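Local coordinates for protein endonuclease II (PDB 2WSH) that nicks and cleaves cytosine-containing double-stranded host DNA in a sequence-specific, magnesium-dependent manner, so that the phage can reuse the nucleotides, at residues K39-D50 against S95-N106; I65-N73 against S79-H88. The protein carries 1 engineered substitution. All coordinates share one frame; numbering follows the deposited sequence. Where two conformers were deposited one is given.

Contact 1 (K39-D50 against S95-N106); sequences KYNVIYAIAIND and SKVEFYARQCFN. With PO4 (phosphate ion), chain E.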
loop_
_atom_site.group_PDB
_atom_site.type_symbol
_atom_site.label_atom_id
_atom_site.label_comp_id
_atom_site.label_asym_id
_atom_site.label_seq_id
_atom_site.Cartn_x
_atom_site.Cartn_y
_atom_site.Cartn_z
ATOM N N LYS A 39 19.425 14.635 2.056
ATOM C CA LYS A 39 18.279 14.102 1.346
ATOM C C LYS A 39 18.342 12.589 1.495
ATOM O O LYS A 39 19.343 11.968 1.146
ATOM C CB LYS A 39 18.315 14.527 -0.123
ATOM C CG LYS A 39 16.965 14.468 -0.822
ATOM C CD LYS A 39 16.891 15.476 -1.953
ATOM C CE LYS A 39 16.476 16.854 -1.451
ATOM N NZ LYS A 39 15.001 16.950 -1.239
ATOM N N TYR A 40 17.279 12.003 2.038
ATOM C CA TYR A 40 17.291 10.594 2.402
ATOM C C TYR A 40 16.311 9.780 1.569
ATOM O O TYR A 40 15.289 10.295 1.118
ATOM C CB TYR A 40 16.952 10.430 3.885
ATOM C CG TYR A 40 17.723 11.353 4.801
ATOM C CD1 TYR A 40 18.968 10.991 5.299
ATOM C CD2 TYR A 40 17.205 12.589 5.169
ATOM C CE1 TYR A 40 19.678 11.835 6.139
ATOM C CE2 TYR A 40 17.907 13.440 6.008
ATOM C CZ TYR A 40 19.142 13.057 6.491
ATOM O OH TYR A 40 19.841 13.901 7.322
ATOM N N ASN A 41 16.638 8.507 1.367
ATOM C CA ASN A 41 15.709 7.565 0.751
ATOM C C ASN A 41 15.295 7.973 -0.662
ATOM O O ASN A 41 14.115 8.190 -0.933
ATOM C CB ASN A 41 14.473 7.413 1.640
ATOM C CG ASN A 41 13.716 6.129 1.378
ATOM O OD1 ASN A 41 12.529 6.024 1.688
ATOM N ND2 ASN A 41 14.398 5.141 0.808
ATOM N N VAL A 42 16.264 8.075 -1.566
ATOM C CA VAL A 42 15.976 8.551 -2.914
ATOM C C VAL A 42 16.594 7.690 -4.006
ATOM O O VAL A 42 17.556 6.950 -3.779
ATOM C CB VAL A 42 16.500 9.988 -3.131
ATOM C CG1 VAL A 42 15.833 10.959 -2.169
ATOM C CG2 VAL A 42 18.013 10.019 -2.975
ATOM N N ILE A 43 16.024 7.802 -5.198
ATOM C CA ILE A 43 16.687 7.362 -6.411
ATOM C C ILE A 43 17.515 8.545 -6.867
ATOM O O ILE A 43 17.018 9.669 -6.926
ATOM C CB ILE A 43 15.678 7.008 -7.511
ATOM C CG1 ILE A 43 14.890 5.756 -7.127
ATOM C CG2 ILE A 43 16.383 6.827 -8.854
ATOM C CD1 ILE A 43 15.759 4.533 -6.902
ATOM N N TYR A 44 18.789 8.317 -7.155
ATOM C CA TYR A 44 19.598 9.402 -7.680
ATOM C C TYR A 44 20.061 9.123 -9.097
ATOM O O TYR A 44 20.149 7.974 -9.520
ATOM C CB TYR A 44 20.757 9.763 -6.744
ATOM C CG TYR A 44 21.902 8.775 -6.665
ATOM C CD1 TYR A 44 23.021 8.919 -7.475
ATOM C CD2 TYR A 44 21.884 7.730 -5.751
ATOM C CE1 TYR A 44 24.084 8.042 -7.393
ATOM C CE2 TYR A 44 22.944 6.840 -5.664
ATOM C CZ TYR A 44 24.040 7.006 -6.488
ATOM O OH TYR A 44 25.099 6.138 -6.412
ATOM N N ALA A 45 20.320 10.190 -9.834
ATOM C CA ALA A 45 20.728 10.070 -11.217
ATOM C C ALA A 45 22.006 10.859 -11.417
ATOM O O ALA A 45 22.128 11.992 -10.952
ATOM C CB ALA A 45 19.631 10.583 -12.140
ATOM N N ILE A 46 22.971 10.247 -12.087
ATOM C CA ILE A 46 24.178 10.954 -12.462
ATOM C C ILE A 46 24.059 11.340 -13.922
ATOM O O ILE A 46 23.717 10.503 -14.760
ATOM C CB ILE A 46 25.430 10.086 -12.254
ATOM C CG1 ILE A 46 25.491 9.589 -10.812
ATOM C CG2 ILE A 46 26.691 10.870 -12.613
ATOM C CD1 ILE A 46 26.768 8.847 -10.477
ATOM N N ALA A 47 24.324 12.611 -14.216
ATOM C CA ALA A 47 24.240 13.124 -15.579
ATOM C C ALA A 47 25.556 13.755 -15.997
ATOM O O ALA A 47 26.154 14.522 -15.244
ATOM C CB ALA A 47 23.110 14.142 -15.700
ATOM N N ILE A 48 26.002 13.412 -17.200
ATOM C CA ILE A 48 27.232 13.949 -17.763
ATOM C C ILE A 48 26.878 14.686 -19.049
ATOM O O ILE A 48 26.356 14.090 -19.993
ATOM C CB ILE A 48 28.246 12.828 -18.081
ATOM C CG1 ILE A 48 28.477 11.936 -16.856
ATOM C CG2 ILE A 48 29.564 13.418 -18.551
ATOM C CD1 ILE A 48 29.184 12.633 -15.707
ATOM N N ASN A 49 27.150 15.985 -19.077
ATOM C CA ASN A 49 26.732 16.815 -20.194
ATOM C C ASN A 49 25.231 16.657 -20.453
ATOM O O ASN A 49 24.792 16.540 -21.597
ATOM C CB ASN A 49 27.562 16.488 -21.434
ATOM C CG ASN A 49 29.048 16.702 -21.201
ATOM O OD1 ASN A 49 29.444 17.606 -20.463
ATOM N ND2 ASN A 49 29.877 15.869 -21.820
ATOM N N ASP A 50 24.464 16.616 -19.366
ATOM C CA ASP A 50 23.004 16.535 -19.423
ATOM C C ASP A 50 22.471 15.161 -19.831
ATOM O O ASP A 50 21.274 15.004 -20.062
ATOM C CB ASP A 50 22.445 17.610 -20.360
ATOM C CG ASP A 50 22.800 19.012 -19.913
ATOM O OD1 ASP A 50 22.581 19.330 -18.725
ATOM O OD2 ASP A 50 23.296 19.794 -20.749
ATOM N N SER A 95 33.954 17.877 -18.669
ATOM C CA SER A 95 32.510 17.709 -18.791
ATOM C C SER A 95 31.767 18.191 -17.550
ATOM O O SER A 95 32.365 18.380 -16.491
ATOM C CB SER A 95 32.172 16.244 -19.060
ATOM O OG SER A 95 32.732 15.818 -20.290
ATOM N N LYS A 96 30.459 18.388 -17.692
ATOM C CA LYS A 96 29.615 18.786 -16.571
ATOM C C LYS A 96 29.040 17.550 -15.888
ATOM O O LYS A 96 28.470 16.689 -16.551
ATOM C CB LYS A 96 28.471 19.673 -17.058
ATOM C CG LYS A 96 27.698 20.347 -15.934
ATOM C CD LYS A 96 26.252 20.593 -16.325
ATOM C CE LYS A 96 26.142 21.118 -17.746
ATOM N NZ LYS A 96 24.734 21.095 -18.241
ATOM N N VAL A 97 29.179 17.472 -14.568
ATOM C CA VAL A 97 28.735 16.298 -13.816
ATOM C C VAL A 97 27.678 16.675 -12.787
ATOM O O VAL A 97 27.965 17.385 -11.820
ATOM C CB VAL A 97 29.909 15.619 -13.078
ATOM C CG1 VAL A 97 29.407 14.431 -12.260
ATOM C CG2 VAL A 97 30.989 15.189 -14.060
ATOM N N GLU A 98 26.459 16.184 -12.989
ATOM C CA GLU A 98 25.339 16.557 -12.136
ATOM C C GLU A 98 24.683 15.360 -11.464
ATOM O O GLU A 98 24.623 14.267 -12.028
ATOM C CB GLU A 98 24.287 17.317 -12.950
ATOM C CG GLU A 98 24.789 18.618 -13.550
ATOM C CD GLU A 98 23.772 19.254 -14.478
ATOM O OE1 GLU A 98 23.383 18.605 -15.472
ATOM O OE2 GLU A 98 23.367 20.405 -14.217
ATOM N N PHE A 99 24.200 15.580 -10.250
ATOM C CA PHE A 99 23.398 14.596 -9.542
ATOM C C PHE A 99 21.975 15.110 -9.386
ATOM O O PHE A 99 21.763 16.243 -8.952
ATOM C CB PHE A 99 23.994 14.323 -8.162
ATOM C CG PHE A 99 25.257 13.520 -8.197
ATOM C CD1 PHE A 99 25.225 12.153 -7.993
ATOM C CD2 PHE A 99 26.476 14.130 -8.440
ATOM C CE1 PHE A 99 26.389 11.407 -8.024
ATOM C CE2 PHE A 99 27.640 13.388 -8.478
ATOM C CZ PHE A 99 27.596 12.026 -8.270
ATOM N N TYR A 100 21.008 14.274 -9.749
ATOM C CA TYR A 100 19.598 14.559 -9.517
ATOM C C TYR A 100 19.049 13.582 -8.486
ATOM O O TYR A 100 19.565 12.477 -8.334
ATOM C CB TYR A 100 18.802 14.413 -10.811
ATOM C CG TYR A 100 19.014 15.523 -11.813
ATOM C CD1 TYR A 100 18.004 16.441 -12.082
ATOM C CD2 TYR A 100 20.215 15.650 -12.498
ATOM C CE1 TYR A 100 18.188 17.456 -13.003
ATOM C CE2 TYR A 100 20.409 16.662 -13.419
ATOM C CZ TYR A 100 19.391 17.562 -13.668
ATOM O OH TYR A 100 19.576 18.571 -14.584
ATOM N N ALA A 101 17.994 13.981 -7.787
ATOM C CA ALA A 101 17.367 13.105 -6.805
ATOM C C ALA A 101 15.864 13.019 -7.017
ATOM O O ALA A 101 15.207 14.030 -7.261
ATOM C CB ALA A 101 17.673 13.584 -5.401
ATOM N N ARG A 102 15.329 11.806 -6.918
ATOM C CA ARG A 102 13.888 11.587 -6.958
ATOM C C ARG A 102 13.433 11.018 -5.622
ATOM O O ARG A 102 13.794 9.900 -5.260
ATOM C CB ARG A 102 13.512 10.641 -8.097
ATOM C CG ARG A 102 12.096 10.083 -8.001
ATOM C CD ARG A 102 11.768 9.183 -9.192
ATOM N NE ARG A 102 10.593 8.350 -8.948
ATOM C CZ ARG A 102 9.354 8.664 -9.318
ATOM N NH1 ARG A 102 9.116 9.795 -9.970
ATOM N NH2 ARG A 102 8.354 7.839 -9.045
ATOM N N GLN A 103 12.653 11.796 -4.880
ATOM C CA GLN A 103 12.266 11.400 -3.527
ATOM C C GLN A 103 11.357 10.180 -3.526
ATOM O O GLN A 103 10.319 10.166 -4.187
ATOM C CB GLN A 103 11.591 12.557 -2.790
ATOM C CG GLN A 103 11.295 12.262 -1.321
ATOM C CD GLN A 103 12.551 12.043 -0.496
ATOM O OE1 GLN A 103 13.376 12.943 -0.347
ATOM N NE2 GLN A 103 12.694 10.844 0.056
ATOM N N CYS A 104 11.758 9.155 -2.785
ATOM C CA CYS A 104 10.925 7.972 -2.612
ATOM C C CYS A 104 10.436 7.895 -1.167
ATOM O O CYS A 104 10.794 8.732 -0.341
ATOM C CB CYS A 104 11.691 6.704 -2.998
ATOM S SG CYS A 104 11.980 6.506 -4.785
ATOM N N PHE A 105 9.624 6.890 -0.862
ATOM C CA PHE A 105 9.008 6.798 0.455
ATOM C C PHE A 105 8.963 5.360 0.946
ATOM O O PHE A 105 9.560 4.465 0.345
ATOM C CB PHE A 105 7.591 7.367 0.403
ATOM C CG PHE A 105 6.712 6.687 -0.600
ATOM C CD1 PHE A 105 5.805 5.721 -0.201
ATOM C CD2 PHE A 105 6.811 6.995 -1.945
ATOM C CE1 PHE A 105 5.003 5.085 -1.123
ATOM C CE2 PHE A 105 6.011 6.363 -2.871
ATOM C CZ PHE A 105 5.107 5.406 -2.459
ATOM N N ASN A 106 8.247 5.140 2.042
ATOM C CA ASN A 106 8.119 3.805 2.610
ATOM C C ASN A 106 6.675 3.338 2.727
ATOM O O ASN A 106 5.770 4.133 2.974
ATOM C CB ASN A 106 8.818 3.741 3.967
ATOM C CG ASN A 106 10.325 3.822 3.841
ATOM O OD1 ASN A 106 10.989 2.828 3.549
ATOM N ND2 ASN A 106 10.873 5.010 4.057
HETATM P P PO4 E . 25.636 2.947 -5.086
HETATM O O1 PO4 E . 24.777 2.811 -6.320
HETATM O O2 PO4 E . 25.019 2.171 -3.945
HETATM O O3 PO4 E . 27.036 2.435 -5.339
HETATM O O4 PO4 E . 25.696 4.413 -4.745
HETATM O O HOH W 1 12.875 15.621 -0.245
HETATM O O HOH W 2 14.548 13.314 2.223
HETATM O O HOH W 3 25.422 17.035 -16.700
#
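The rings of Tyr44 and Phe99 lie side by side on one face of an antiparallel sheet, pointing the same way, with Tyr44 CD1 in the plane of the Phe99 ring at its edge, 3.9 Å from Phe99 CD1. The edge of the Tyr44 ring in turn meets phosphate O4 in plane, and Tyr44 OH makes a very short hydrogen bond to it (2.5 Å). Ile46 comes obliquely to the Phe99 ring, CG1 lying 3.4 Å from Phe99 CE1. Strands 42-48 and 97-103 belong to the central sheet of the GIY-YIG nuclease fold, and Tyr44 sits in the strand that carries the first half of the signature. Its ring stands between its own N and carbonyl carbon (chi1 72°), the crowded position, which lifts the hydroxyl off the sheet toward the anion, probably a crystallisation component; Tyr54 and Arg64 also bind it. Paired backbone bonds at Ile43-Arg102, Ala45-Tyr100 and Ala47-Glu98 hold the strands together, while Tyr44, Ile46 and Ile48 occupy non-hydrogen-bonded pairs. Ile48 extends the apolar face, its CD1 3.5 Å from Val97 CG2. Beyond it, Asn49 OD1 takes the N-H of Lys96, and in the Asp50 conformer given Lys96 NZ forms a salt bridge with Asp50 OD1 (2.8 Å), on the syn side but well out of the carboxylate plane. Glu98 joins this network through a long pair with Lys96, but its stronger partner is Lys19. At the other end of the strands, the Gln103 chain, bent at chi2 (64°), brings its amide back over the loop. Both amide N-H groups are used there: Gln103 NE2 donates nearly straight on to Tyr40 O (2.9 Å) and, within the amide plane, to a lone pair of Cys104 O (2.9 Å).

Contact 2 (I65-N73 against S79-H88); sequences INYYRTAIN and SDSTKSALIH. With PO4 (phosphate ion), chain E.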
loop_
_atom_site.group_PDB
_atom_site.type_symbol
_atom_site.label_atom_id
_atom_site.label_comp_id
_atom_site.label_asym_id
_atom_site.label_seq_id
_atom_site.Cartn_x
_atom_site.Cartn_y
_atom_site.Cartn_z
ATOM N N ILE A 65 27.294 11.040 -2.204
ATOM C CA ILE A 65 28.019 11.957 -3.074
ATOM C C ILE A 65 29.403 12.260 -2.510
ATOM O O ILE A 65 30.399 12.227 -3.235
ATOM C CB ILE A 65 27.262 13.281 -3.302
ATOM C CG1 ILE A 65 25.856 13.010 -3.844
ATOM C CG2 ILE A 65 28.044 14.178 -4.250
ATOM C CD1 ILE A 65 25.790 11.854 -4.801
ATOM N N ASN A 66 29.462 12.558 -1.216
ATOM C CA ASN A 66 30.740 12.837 -0.568
ATOM C C ASN A 66 31.701 11.647 -0.627
ATOM O O ASN A 66 32.918 11.826 -0.673
ATOM C CB ASN A 66 30.530 13.311 0.873
ATOM C CG ASN A 66 30.280 14.802 0.961
ATOM O OD1 ASN A 66 29.419 15.260 1.708
ATOM N ND2 ASN A 66 31.031 15.571 0.183
ATOM N N TYR A 67 31.141 10.440 -0.624
ATOM C CA TYR A 67 31.912 9.223 -0.844
ATOM C C TYR A 67 32.617 9.312 -2.194
ATOM O O TYR A 67 33.821 9.067 -2.290
ATOM C CB TYR A 67 30.984 8.004 -0.779
ATOM C CG TYR A 67 31.567 6.699 -1.285
ATOM C CD1 TYR A 67 31.996 5.715 -0.397
ATOM C CD2 TYR A 67 31.665 6.438 -2.647
ATOM C CE1 TYR A 67 32.519 4.515 -0.856
ATOM C CE2 TYR A 67 32.186 5.245 -3.116
ATOM C CZ TYR A 67 32.610 4.287 -2.216
ATOM O OH TYR A 67 33.127 3.099 -2.680
ATOM N N TYR A 68 31.865 9.675 -3.232
ATOM C CA TYR A 68 32.432 9.868 -4.565
ATOM C C TYR A 68 33.530 10.917 -4.529
ATOM O O TYR A 68 34.639 10.679 -4.996
ATOM C CB TYR A 68 31.360 10.302 -5.574
ATOM C CG TYR A 68 30.389 9.220 -5.988
ATOM C CD1 TYR A 68 30.836 8.026 -6.534
ATOM C CD2 TYR A 68 29.019 9.404 -5.855
ATOM C CE1 TYR A 68 29.947 7.038 -6.917
ATOM C CE2 TYR A 68 28.125 8.422 -6.238
ATOM C CZ TYR A 68 28.593 7.244 -6.768
ATOM O OH TYR A 68 27.700 6.267 -7.148
ATOM N N ARG A 69 33.209 12.086 -3.980
ATOM C CA ARG A 69 34.163 13.184 -3.903
ATOM C C ARG A 69 35.462 12.773 -3.214
ATOM O O ARG A 69 36.557 13.038 -3.717
ATOM C CB ARG A 69 33.549 14.379 -3.169
ATOM C CG ARG A 69 34.574 15.427 -2.771
ATOM C CD ARG A 69 33.924 16.686 -2.214
ATOM N NE ARG A 69 34.908 17.754 -2.052
ATOM C CZ ARG A 69 35.662 17.920 -0.970
ATOM N NH1 ARG A 69 35.543 17.091 0.058
ATOM N NH2 ARG A 69 36.536 18.916 -0.915
ATOM N N THR A 70 35.330 12.130 -2.060
ATOM C CA THR A 70 36.487 11.713 -1.278
ATOM C C THR A 70 37.354 10.708 -2.030
ATOM O O THR A 70 38.566 10.890 -2.143
ATOM C CB THR A 70 36.063 11.104 0.064
ATOM O OG1 THR A 70 35.345 12.085 0.819
ATOM C CG2 THR A 70 37.285 10.652 0.854
ATOM N N ALA A 71 36.729 9.652 -2.543
ATOM C CA ALA A 71 37.448 8.631 -3.300
ATOM C C ALA A 71 38.280 9.266 -4.404
ATOM O O ALA A 71 39.431 8.887 -4.623
ATOM C CB ALA A 71 36.478 7.609 -3.884
ATOM N N ILE A 72 37.697 10.243 -5.088
ATOM C CA ILE A 72 38.363 10.884 -6.218
ATOM C C ILE A 72 39.489 11.808 -5.764
ATOM O O ILE A 72 40.595 11.762 -6.303
ATOM C CB ILE A 72 37.355 11.668 -7.092
ATOM C CG1 ILE A 72 36.343 10.701 -7.718
ATOM C CG2 ILE A 72 38.083 12.476 -8.165
ATOM C CD1 ILE A 72 35.150 11.378 -8.358
ATOM N N ASN A 73 39.203 12.648 -4.775
ATOM C CA ASN A 73 40.205 13.566 -4.247
ATOM C C ASN A 73 41.388 12.833 -3.619
ATOM O O ASN A 73 42.526 13.295 -3.697
ATOM C CB ASN A 73 39.580 14.527 -3.232
ATOM C CG ASN A 73 38.789 15.642 -3.893
ATOM O OD1 ASN A 73 38.783 15.775 -5.118
ATOM N ND2 ASN A 73 38.127 16.458 -3.082
ATOM N N SER A 79 38.024 1.358 -3.707
ATOM C CA SER A 79 36.597 1.560 -3.464
ATOM C C SER A 79 35.569 0.683 -4.188
ATOM O O SER A 79 34.375 0.810 -3.917
ATOM C CB SER A 79 36.262 3.020 -3.786
ATOM O OG SER A 79 37.439 3.811 -3.828
ATOM N N ASP A 80 36.000 -0.202 -5.083
ATOM C CA ASP A 80 35.106 -0.617 -6.159
ATOM C C ASP A 80 34.826 0.712 -6.835
ATOM O O ASP A 80 33.794 1.349 -6.609
ATOM C CB ASP A 80 33.811 -1.238 -5.632
ATOM C CG ASP A 80 32.716 -1.300 -6.691
ATOM O OD1 ASP A 80 33.029 -1.135 -7.891
ATOM O OD2 ASP A 80 31.540 -1.509 -6.324
ATOM N N SER A 81 35.784 1.132 -7.648
ATOM C CA SER A 81 35.961 2.536 -7.976
ATOM C C SER A 81 35.735 2.847 -9.443
ATOM O O SER A 81 36.158 3.894 -9.927
ATOM C CB SER A 81 37.381 2.943 -7.598
ATOM O OG SER A 81 38.302 1.964 -8.058
ATOM N N THR A 82 35.080 1.938 -10.153
ATOM C CA THR A 82 34.813 2.158 -11.565
ATOM C C THR A 82 34.023 3.452 -11.764
ATOM O O THR A 82 34.398 4.298 -12.575
ATOM C CB THR A 82 34.070 0.968 -12.194
ATOM O OG1 THR A 82 34.991 -0.115 -12.388
ATOM C CG2 THR A 82 33.485 1.358 -13.527
ATOM N N LYS A 83 32.943 3.613 -11.006
ATOM C CA LYS A 83 32.125 4.815 -11.108
ATOM C C LYS A 83 32.913 6.069 -10.728
ATOM O O LYS A 83 32.858 7.079 -11.430
ATOM C CB LYS A 83 30.859 4.692 -10.257
ATOM C CG LYS A 83 29.715 3.968 -10.944
ATOM C CD LYS A 83 28.489 3.921 -10.048
ATOM C CE LYS A 83 28.791 3.194 -8.749
ATOM N NZ LYS A 83 27.686 3.352 -7.772
ATOM N N SER A 84 33.643 6.005 -9.619
ATOM C CA SER A 84 34.457 7.139 -9.200
ATOM C C SER A 84 35.474 7.482 -10.283
ATOM O O SER A 84 35.758 8.652 -10.535
ATOM C CB SER A 84 35.165 6.848 -7.873
ATOM O OG SER A 84 34.236 6.792 -6.804
ATOM N N ALA A 85 36.010 6.451 -10.929
ATOM C CA ALA A 85 36.987 6.640 -11.999
ATOM C C ALA A 85 36.344 7.243 -13.245
ATOM O O ALA A 85 36.962 8.045 -13.950
ATOM C CB ALA A 85 37.668 5.320 -12.340
ATOM N N LEU A 86 35.105 6.851 -13.518
ATOM C CA LEU A 86 34.372 7.392 -14.660
ATOM C C LEU A 86 34.030 8.863 -14.430
ATOM O O LEU A 86 34.140 9.688 -15.337
ATOM C CB LEU A 86 33.098 6.582 -14.908
ATOM C CG LEU A 86 33.312 5.151 -15.418
ATOM C CD1 LEU A 86 32.167 4.247 -14.996
ATOM C CD2 LEU A 86 33.486 5.134 -16.924
ATOM N N ILE A 87 33.618 9.182 -13.208
ATOM C CA ILE A 87 33.304 10.554 -12.834
ATOM C C ILE A 87 34.537 11.447 -12.967
ATOM O O ILE A 87 34.457 12.571 -13.463
ATOM C CB ILE A 87 32.777 10.628 -11.385
ATOM C CG1 ILE A 87 31.423 9.922 -11.268
ATOM C CG2 ILE A 87 32.672 12.074 -10.922
ATOM C CD1 ILE A 87 30.960 9.720 -9.826
ATOM N N HIS A 88 35.684 10.934 -12.536
ATOM C CA HIS A 88 36.913 11.719 -12.572
ATOM C C HIS A 88 37.382 12.020 -13.994
ATOM O O HIS A 88 37.853 13.122 -14.276
ATOM C CB HIS A 88 38.026 11.036 -11.774
ATOM C CG HIS A 88 39.234 11.897 -11.577
ATOM N ND1 HIS A 88 40.518 11.396 -11.589
ATOM C CD2 HIS A 88 39.353 13.231 -11.378
ATOM C CE1 HIS A 88 41.375 12.383 -11.392
ATOM N NE2 HIS A 88 40.694 13.507 -11.263
HETATM P P PO4 E . 25.636 2.947 -5.086
HETATM O O1 PO4 E . 24.777 2.811 -6.320
HETATM O O2 PO4 E . 25.019 2.171 -3.945
HETATM O O3 PO4 E . 27.036 2.435 -5.339
HETATM O O4 PO4 E . 25.696 4.413 -4.745
#
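Lys83 NZ donates two bonds between helices 65-73 and 82-88, to Tyr68 OH at 3.0 Å and to phosphate O3 at 2.7 Å, roughly at a right angle to each other. A weak bond to Tyr54 OH adds a third partner, while the stronger partner of the Tyr68 hydroxyl is Tyr44. The lysine chain bends at chi3 (-60°) and so carries its amine to the Tyr68 hydroxyl. Around the Tyr68 ring the neighbours divide by direction. Ile87 CD1 sits over one face, offset toward the rim, in a CH-pi contact 4.0 Å from the ring centroid. Ser84 OG, in the conformer given, comes in the ring plane at the edge, 3.6 Å from Tyr68 CD1. One turn farther on, Ile72 fills the gap between the helices with both of its branches. Its CD1 end crosses Ile87 at about a right angle, 3.6 Å from Ile87 CG2, while the other branch puts Ile72 CG2 3.5 Å from His88 CD2, an oblique approach. Ala71 offers a small methyl where Ser84 and Ser79 come close. The short helix segments cross at 74°, steeply enough to confine the packing to a small patch around Tyr68, Ile72, Ser84 and Ile87. Helix 61-73 packs on the sheet through Ile65 and Tyr68, and Lys83 of helix 82-92 binds the phosphate; this is consistent with the active-site region of a GIY-YIG nuclease, where the phosphate, probably from the crystallisation liquor, may mimic one of the DNA backbone.

After helix 8-14 and strand 18-23 the chain enters strand 42-48, turns back through strand 51-58, runs along helix 61-73 and helix 82-92, and only then returns in strand 97-111, between strands 42-48 and 18-23 and antiparallel to both. Contact 1 thus closes a long loop, and contact 2, whose segments are six residues apart, closes a short one wholly within it. Their centres lie about 15 Å apart. Helix 61-73 joins the two: Phe99 CD1 of the sheet packs on Ile65 CD1 at 3.3 Å, and Phe99 CZ lies against Tyr68 CD2. Both contacts also reach the same phosphate, the sheet from one side chain and helix 82-92 from another.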